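Local coordinates for immunoreactive 84kD antigen PG93 (Porphyromonas gingivalis, PDB 5M11), which is PorZ, an essential bacterial surface component of the type-IX secretion system that binds calcium and zinc ions, at residues A18-E23 against L285-L290; I374-S379 against F386-W391. One frame throughout, in Å; residues are numbered along the deposited sequence.

Contact 1 of 2, residues A18-E23 against L285-L290. With PEG (di(hydroxyethyl)ether), chain Q.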
loop_
_atom_site.group_PDB
_atom_site.type_symbol
_atom_site.label_atom_id
_atom_site.label_comp_id
_atom_site.label_asym_id
_atom_site.label_seq_id
_atom_site.Cartn_x
_atom_site.Cartn_y
_atom_site.Cartn_z
ATOM N N ALA A 18 0.090 -3.795 -6.944
ATOM C CA ALA A 18 -0.841 -4.700 -7.600
ATOM C C ALA A 18 -1.628 -4.045 -8.783
ATOM O O ALA A 18 -2.032 -2.877 -8.722
ATOM C CB ALA A 18 -1.821 -5.235 -6.570
ATOM N N ILE A 19 -1.879 -4.842 -9.840
ATOM C CA ILE A 19 -2.648 -4.376 -10.989
ATOM C C ILE A 19 -4.097 -4.872 -10.747
ATOM O O ILE A 19 -4.900 -4.103 -10.207
ATOM C CB ILE A 19 -1.960 -4.785 -12.324
ATOM C CG1 ILE A 19 -0.825 -3.779 -12.650
ATOM C CG2 ILE A 19 -2.926 -4.883 -13.496
ATOM C CD1 ILE A 19 0.567 -4.206 -12.162
ATOM N N HIS A 20 -4.400 -6.149 -11.022
ATOM C CA HIS A 20 -5.699 -6.775 -10.751
ATOM C C HIS A 20 -6.917 -5.975 -11.441
ATOM O O HIS A 20 -6.971 -5.912 -12.679
ATOM C CB HIS A 20 -5.835 -6.976 -9.198
ATOM C CG HIS A 20 -7.109 -7.569 -8.658
ATOM N ND1 HIS A 20 -7.985 -8.290 -9.456
ATOM C CD2 HIS A 20 -7.611 -7.510 -7.402
ATOM C CE1 HIS A 20 -8.990 -8.623 -8.666
ATOM N NE2 HIS A 20 -8.808 -8.178 -7.423
ATOM N N LYS A 21 -7.862 -5.408 -10.644
ATOM C CA LYS A 21 -9.139 -4.794 -11.045
ATOM C C LYS A 21 -9.012 -3.504 -11.878
ATOM O O LYS A 21 -9.026 -2.418 -11.302
ATOM C CB LYS A 21 -9.977 -4.523 -9.779
ATOM C CG LYS A 21 -11.469 -4.309 -9.998
ATOM C CD LYS A 21 -12.103 -3.875 -8.690
ATOM C CE LYS A 21 -13.487 -3.306 -8.844
ATOM N NZ LYS A 21 -13.859 -2.482 -7.662
ATOM N N THR A 22 -8.986 -3.622 -13.230
ATOM C CA THR A 22 -8.888 -2.485 -14.171
ATOM C C THR A 22 -10.233 -1.751 -14.164
ATOM O O THR A 22 -11.221 -2.233 -14.714
ATOM C CB THR A 22 -8.413 -2.964 -15.556
ATOM O OG1 THR A 22 -7.101 -3.483 -15.386
ATOM C CG2 THR A 22 -8.367 -1.861 -16.609
ATOM N N GLU A 23 -10.255 -0.589 -13.495
ATOM C CA GLU A 23 -11.445 0.221 -13.298
ATOM C C GLU A 23 -11.591 1.343 -14.342
ATOM O O GLU A 23 -12.670 1.931 -14.429
ATOM C CB GLU A 23 -11.432 0.799 -11.877
ATOM C CG GLU A 23 -11.735 -0.244 -10.813
ATOM C CD GLU A 23 -11.242 0.033 -9.406
ATOM O OE1 GLU A 23 -10.090 0.503 -9.257
ATOM O OE2 GLU A 23 -11.974 -0.311 -8.449
ATOM N N LEU A 285 -12.832 -4.283 -17.777
ATOM C CA LEU A 285 -13.763 -5.283 -17.271
ATOM C C LEU A 285 -13.523 -5.571 -15.799
ATOM O O LEU A 285 -14.144 -6.468 -15.228
ATOM C CB LEU A 285 -13.669 -6.556 -18.127
ATOM C CG LEU A 285 -14.129 -6.356 -19.575
ATOM C CD1 LEU A 285 -13.526 -7.371 -20.485
ATOM C CD2 LEU A 285 -15.618 -6.387 -19.675
ATOM N N GLY A 286 -12.665 -4.764 -15.191
ATOM C CA GLY A 286 -12.339 -4.856 -13.780
ATOM C C GLY A 286 -11.564 -6.098 -13.418
ATOM O O GLY A 286 -10.408 -6.260 -13.834
ATOM N N GLU A 287 -12.224 -6.994 -12.659
ATOM C CA GLU A 287 -11.637 -8.220 -12.123
ATOM C C GLU A 287 -11.047 -9.117 -13.241
ATOM O O GLU A 287 -10.201 -9.971 -12.955
ATOM C CB GLU A 287 -12.656 -8.974 -11.252
ATOM C CG GLU A 287 -12.250 -9.097 -9.782
ATOM C CD GLU A 287 -12.605 -7.960 -8.834
ATOM O OE1 GLU A 287 -13.784 -7.536 -8.816
ATOM O OE2 GLU A 287 -11.719 -7.546 -8.052
ATOM N N GLU A 288 -11.438 -8.864 -14.507
ATOM C CA GLU A 288 -10.896 -9.546 -15.674
ATOM C C GLU A 288 -9.687 -8.757 -16.152
ATOM O O GLU A 288 -8.606 -9.320 -16.266
ATOM C CB GLU A 288 -11.955 -9.693 -16.784
ATOM C CG GLU A 288 -11.546 -10.580 -17.959
ATOM C CD GLU A 288 -10.625 -10.008 -19.031
ATOM O OE1 GLU A 288 -10.366 -8.779 -19.037
ATOM O OE2 GLU A 288 -10.156 -10.808 -19.874
ATOM N N GLY A 289 -9.887 -7.471 -16.430
ATOM C CA GLY A 289 -8.854 -6.564 -16.916
ATOM C C GLY A 289 -9.274 -5.833 -18.179
ATOM O O GLY A 289 -10.435 -5.437 -18.324
ATOM N N LEU A 290 -8.329 -5.653 -19.106
ATOM C CA LEU A 290 -8.589 -4.949 -20.357
ATOM C C LEU A 290 -9.049 -5.892 -21.448
ATOM O O LEU A 290 -8.877 -7.118 -21.339
ATOM C CB LEU A 290 -7.345 -4.186 -20.823
ATOM C CG LEU A 290 -7.049 -2.877 -20.116
ATOM C CD1 LEU A 290 -5.568 -2.637 -20.080
ATOM C CD2 LEU A 290 -7.765 -1.704 -20.786
HETATM C C1 PEG Q . -11.541 -7.831 -4.475
HETATM O O1 PEG Q . -11.190 -6.828 -5.402
HETATM C C2 PEG Q . -11.771 -9.156 -5.136
HETATM O O2 PEG Q . -10.644 -9.534 -5.915
HETATM C C3 PEG Q . -10.124 -10.814 -5.562
HETATM C C4 PEG Q . -9.736 -11.601 -6.786
HETATM O O4 PEG Q . -8.509 -11.159 -7.349
#

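Contact 2 of 2, residues I374-S379 against F386-W391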
loop_
_atom_site.group_PDB
_atom_site.type_symbol
_atom_site.label_atom_id
_atom_site.label_comp_id
_atom_site.label_asym_id
_atom_site.label_seq_id
_atom_site.Cartn_x
_atom_site.Cartn_y
_atom_site.Cartn_z
ATOM N N ILE A 374 -5.296 -13.792 8.488
ATOM C CA ILE A 374 -4.597 -12.774 9.279
ATOM C C ILE A 374 -3.196 -13.170 9.835
ATOM O O ILE A 374 -2.512 -12.283 10.375
ATOM C CB ILE A 374 -5.502 -12.303 10.445
ATOM C CG1 ILE A 374 -6.125 -13.492 11.186
ATOM C CG2 ILE A 374 -6.562 -11.331 9.950
ATOM C CD1 ILE A 374 -6.230 -13.275 12.540
ATOM N N ASP A 375 -2.777 -14.452 9.740
ATOM C CA ASP A 375 -1.444 -14.845 10.215
ATOM C C ASP A 375 -0.873 -16.023 9.410
ATOM O O ASP A 375 -1.601 -16.896 8.934
ATOM C CB ASP A 375 -1.414 -15.157 11.733
ATOM C CG ASP A 375 -0.135 -14.753 12.486
ATOM O OD1 ASP A 375 0.927 -14.570 11.830
ATOM O OD2 ASP A 375 -0.185 -14.656 13.728
ATOM N N ILE A 376 0.453 -15.999 9.243
ATOM C CA ILE A 376 1.239 -17.007 8.548
ATOM C C ILE A 376 2.219 -17.631 9.533
ATOM O O ILE A 376 2.665 -16.970 10.487
ATOM C CB ILE A 376 2.000 -16.416 7.320
ATOM C CG1 ILE A 376 1.181 -15.318 6.559
ATOM C CG2 ILE A 376 2.490 -17.529 6.365
ATOM C CD1 ILE A 376 -0.005 -15.797 5.657
ATOM N N ALA A 377 2.536 -18.918 9.305
ATOM C CA ALA A 377 3.538 -19.683 10.038
ATOM C C ALA A 377 4.205 -20.597 9.045
ATOM O O ALA A 377 3.536 -21.436 8.459
ATOM C CB ALA A 377 2.920 -20.454 11.196
ATOM N N VAL A 378 5.492 -20.371 8.779
ATOM C CA VAL A 378 6.276 -21.147 7.812
ATOM C C VAL A 378 7.090 -22.203 8.553
ATOM O O VAL A 378 7.696 -21.899 9.583
ATOM C CB VAL A 378 7.206 -20.227 6.975
ATOM C CG1 VAL A 378 7.845 -20.995 5.828
ATOM C CG2 VAL A 378 6.462 -19.012 6.458
ATOM N N SER A 379 7.156 -23.420 8.022
ATOM C CA SER A 379 7.968 -24.434 8.674
ATOM C C SER A 379 9.460 -24.161 8.430
ATOM O O SER A 379 9.818 -23.376 7.550
ATOM C CB SER A 379 7.592 -25.826 8.187
ATOM O OG SER A 379 7.961 -25.985 6.830
ATOM N N PHE A 386 3.562 -24.305 4.855
ATOM C CA PHE A 386 3.197 -23.233 5.769
ATOM C C PHE A 386 1.733 -23.353 6.144
ATOM O O PHE A 386 0.961 -23.982 5.419
ATOM C CB PHE A 386 3.515 -21.833 5.180
ATOM C CG PHE A 386 2.827 -21.480 3.878
ATOM C CD1 PHE A 386 1.621 -20.793 3.874
ATOM C CD2 PHE A 386 3.404 -21.810 2.654
ATOM C CE1 PHE A 386 0.994 -20.457 2.672
ATOM C CE2 PHE A 386 2.772 -21.486 1.452
ATOM C CZ PHE A 386 1.578 -20.800 1.467
ATOM N N PHE A 387 1.362 -22.746 7.282
ATOM C CA PHE A 387 0.004 -22.696 7.814
ATOM C C PHE A 387 -0.528 -21.263 7.792
ATOM O O PHE A 387 0.253 -20.295 7.856
ATOM C CB PHE A 387 -0.056 -23.267 9.244
ATOM C CG PHE A 387 -0.095 -24.776 9.328
ATOM C CD1 PHE A 387 -1.311 -25.457 9.360
ATOM C CD2 PHE A 387 1.077 -25.516 9.384
ATOM C CE1 PHE A 387 -1.347 -26.854 9.433
ATOM C CE2 PHE A 387 1.040 -26.910 9.440
ATOM C CZ PHE A 387 -0.170 -27.569 9.476
ATOM N N VAL A 388 -1.863 -21.128 7.667
ATOM C CA VAL A 388 -2.538 -19.828 7.642
ATOM C C VAL A 388 -3.730 -19.832 8.616
ATOM O O VAL A 388 -4.571 -20.724 8.576
ATOM C CB VAL A 388 -2.967 -19.390 6.216
ATOM C CG1 VAL A 388 -3.639 -18.014 6.233
ATOM C CG2 VAL A 388 -1.774 -19.384 5.265
ATOM N N GLY A 389 -3.781 -18.813 9.463
ATOM C CA GLY A 389 -4.857 -18.628 10.421
ATOM C C GLY A 389 -5.833 -17.590 9.927
ATOM O O GLY A 389 -5.448 -16.435 9.698
ATOM N N THR A 390 -7.089 -18.012 9.705
ATOM C CA THR A 390 -8.169 -17.128 9.282
ATOM C C THR A 390 -9.014 -16.750 10.493
ATOM O O THR A 390 -9.286 -17.593 11.359
ATOM C CB THR A 390 -9.035 -17.748 8.186
ATOM O OG1 THR A 390 -9.567 -18.982 8.657
ATOM C CG2 THR A 390 -8.285 -17.935 6.867
ATOM N N TRP A 391 -9.419 -15.480 10.562
ATOM C CA TRP A 391 -10.229 -15.017 11.672
ATOM C C TRP A 391 -11.713 -15.313 11.374
ATOM O O TRP A 391 -12.417 -14.502 10.761
ATOM C CB TRP A 391 -9.949 -13.538 11.960
ATOM C CG TRP A 391 -10.293 -13.131 13.357
ATOM C CD1 TRP A 391 -11.313 -12.313 13.740
ATOM C CD2 TRP A 391 -9.618 -13.528 14.560
ATOM N NE1 TRP A 391 -11.323 -12.180 15.106
ATOM C CE2 TRP A 391 -10.293 -12.918 15.637
ATOM C CE3 TRP A 391 -8.535 -14.385 14.839
ATOM C CZ2 TRP A 391 -9.916 -13.130 16.973
ATOM C CZ3 TRP A 391 -8.170 -14.598 16.161
ATOM C CH2 TRP A 391 -8.861 -13.983 17.209
#

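Contact 1 of 2, residues A18-E23 against L285-L290
At the start of the seven-bladed N-terminal beta-propeller, the chain leading into the first blade, at strand 22-27, meets the turn between strands 280-284 and 290-294 of the last. One antiparallel bridge, a hydrogen-bonded pair of Thr22 with Gly286, joins the two. Thr22 N reaches Gly286 O at 3.1 Å from above the carbonyl plane, whereas the return bond from Gly286 N to Thr22 O is weak and strongly bent (121°). Thr22 points into the turn, CG2 lying 3.9 Å from Leu290 CG, and its OG1 is hydrogen-bonded to Tyr41 OH of the same first blade. Along Lys21, CB sits 4.2 Å above one face of the His20 ring. CG, anti to the backbone N (chi1 -161°), continues beside the Glu287 carboxylate, and CD comes 3.7 Å from Glu287 OE2. The extended chain then carries NZ past this acid to Glu23, where it forms a salt bridge to the anti lone pair of OE2 at 3.0 Å. A di(hydroxyethyl)ether molecule, probably from the crystallisation liquor, links the two outer side chains: His20 NE2 donates to PEG O2 at 2.7 Å, and PEG O1 donates to Glu287 OE2 at 2.8 Å.

Contact 2 of 2, residues I374-S379 against F386-W391
Ile376, Val388 and Phe386 form the apolar centre of this beta hairpin, made of the first two strands of a four-stranded antiparallel propeller blade. All three project from the same face of the sheet. Ile376 and Val388, a non-hydrogen-bonded pair, lie side by side and point the same way, with Ile376 CD1 and Val388 CG2 4.0 Å apart. The CG2 branch of Ile376, anti to its backbone N, approaches Phe386 CD1 at 4.2 Å. Phe386 holds its CG between the backbone N and the carbonyl carbon (chi1 60°), which leaves Val388 CG2 in plane at the ring edge. Phe398 of the next strand lies nearly parallel to this ring, and Tyr327 of the preceding blade meets it edge-to-face. Towards the corner at Trp391, Ile374 crosses the indole obliquely and brings CD1 close to CE3.

The backbone ties the strands on either side of the Ile376-Val388 pair. Ala377 and Phe387 bond in both directions, the straighter link running from Phe387 N to Ala377 O at 2.8 Å, nearly along the C=O axis. Gly389 N likewise donates to Asp375 O at 3.0 Å. On the side chain of Asp375, OD2 receives a weak bond from Ile427 N of the following blade, while OD1 lies close to Glu318 OE2; this crowding of acids could raise the proton affinity of one of them. A classic beta bulge sets Ile374 and Asp375 both opposite Gly389, whose O accepts a straight bond from Ile374 N at 2.9 Å (163°) and a weak one from Asp375 N at 3.3 Å.

Contact 1 comes first along the chain and closes before contact 2 opens; their centres are 28 Å apart, their nearest atoms about 16 Å, and they do not touch. They share no sheet. Contact 1 joins segments 262 residues apart and brings the first and last blades of the N-terminal propeller together, so it belongs to the closure of that ring. Contact 2 is local, a hairpin within the blade of strands 373-378 to 402-407 in the second propeller. Between the two lies the blade of strands 318-322 to 352-356, which directly follows the first propeller in sequence and packs against contact 2. Ring closure and blade construction are thus represented in different propellers.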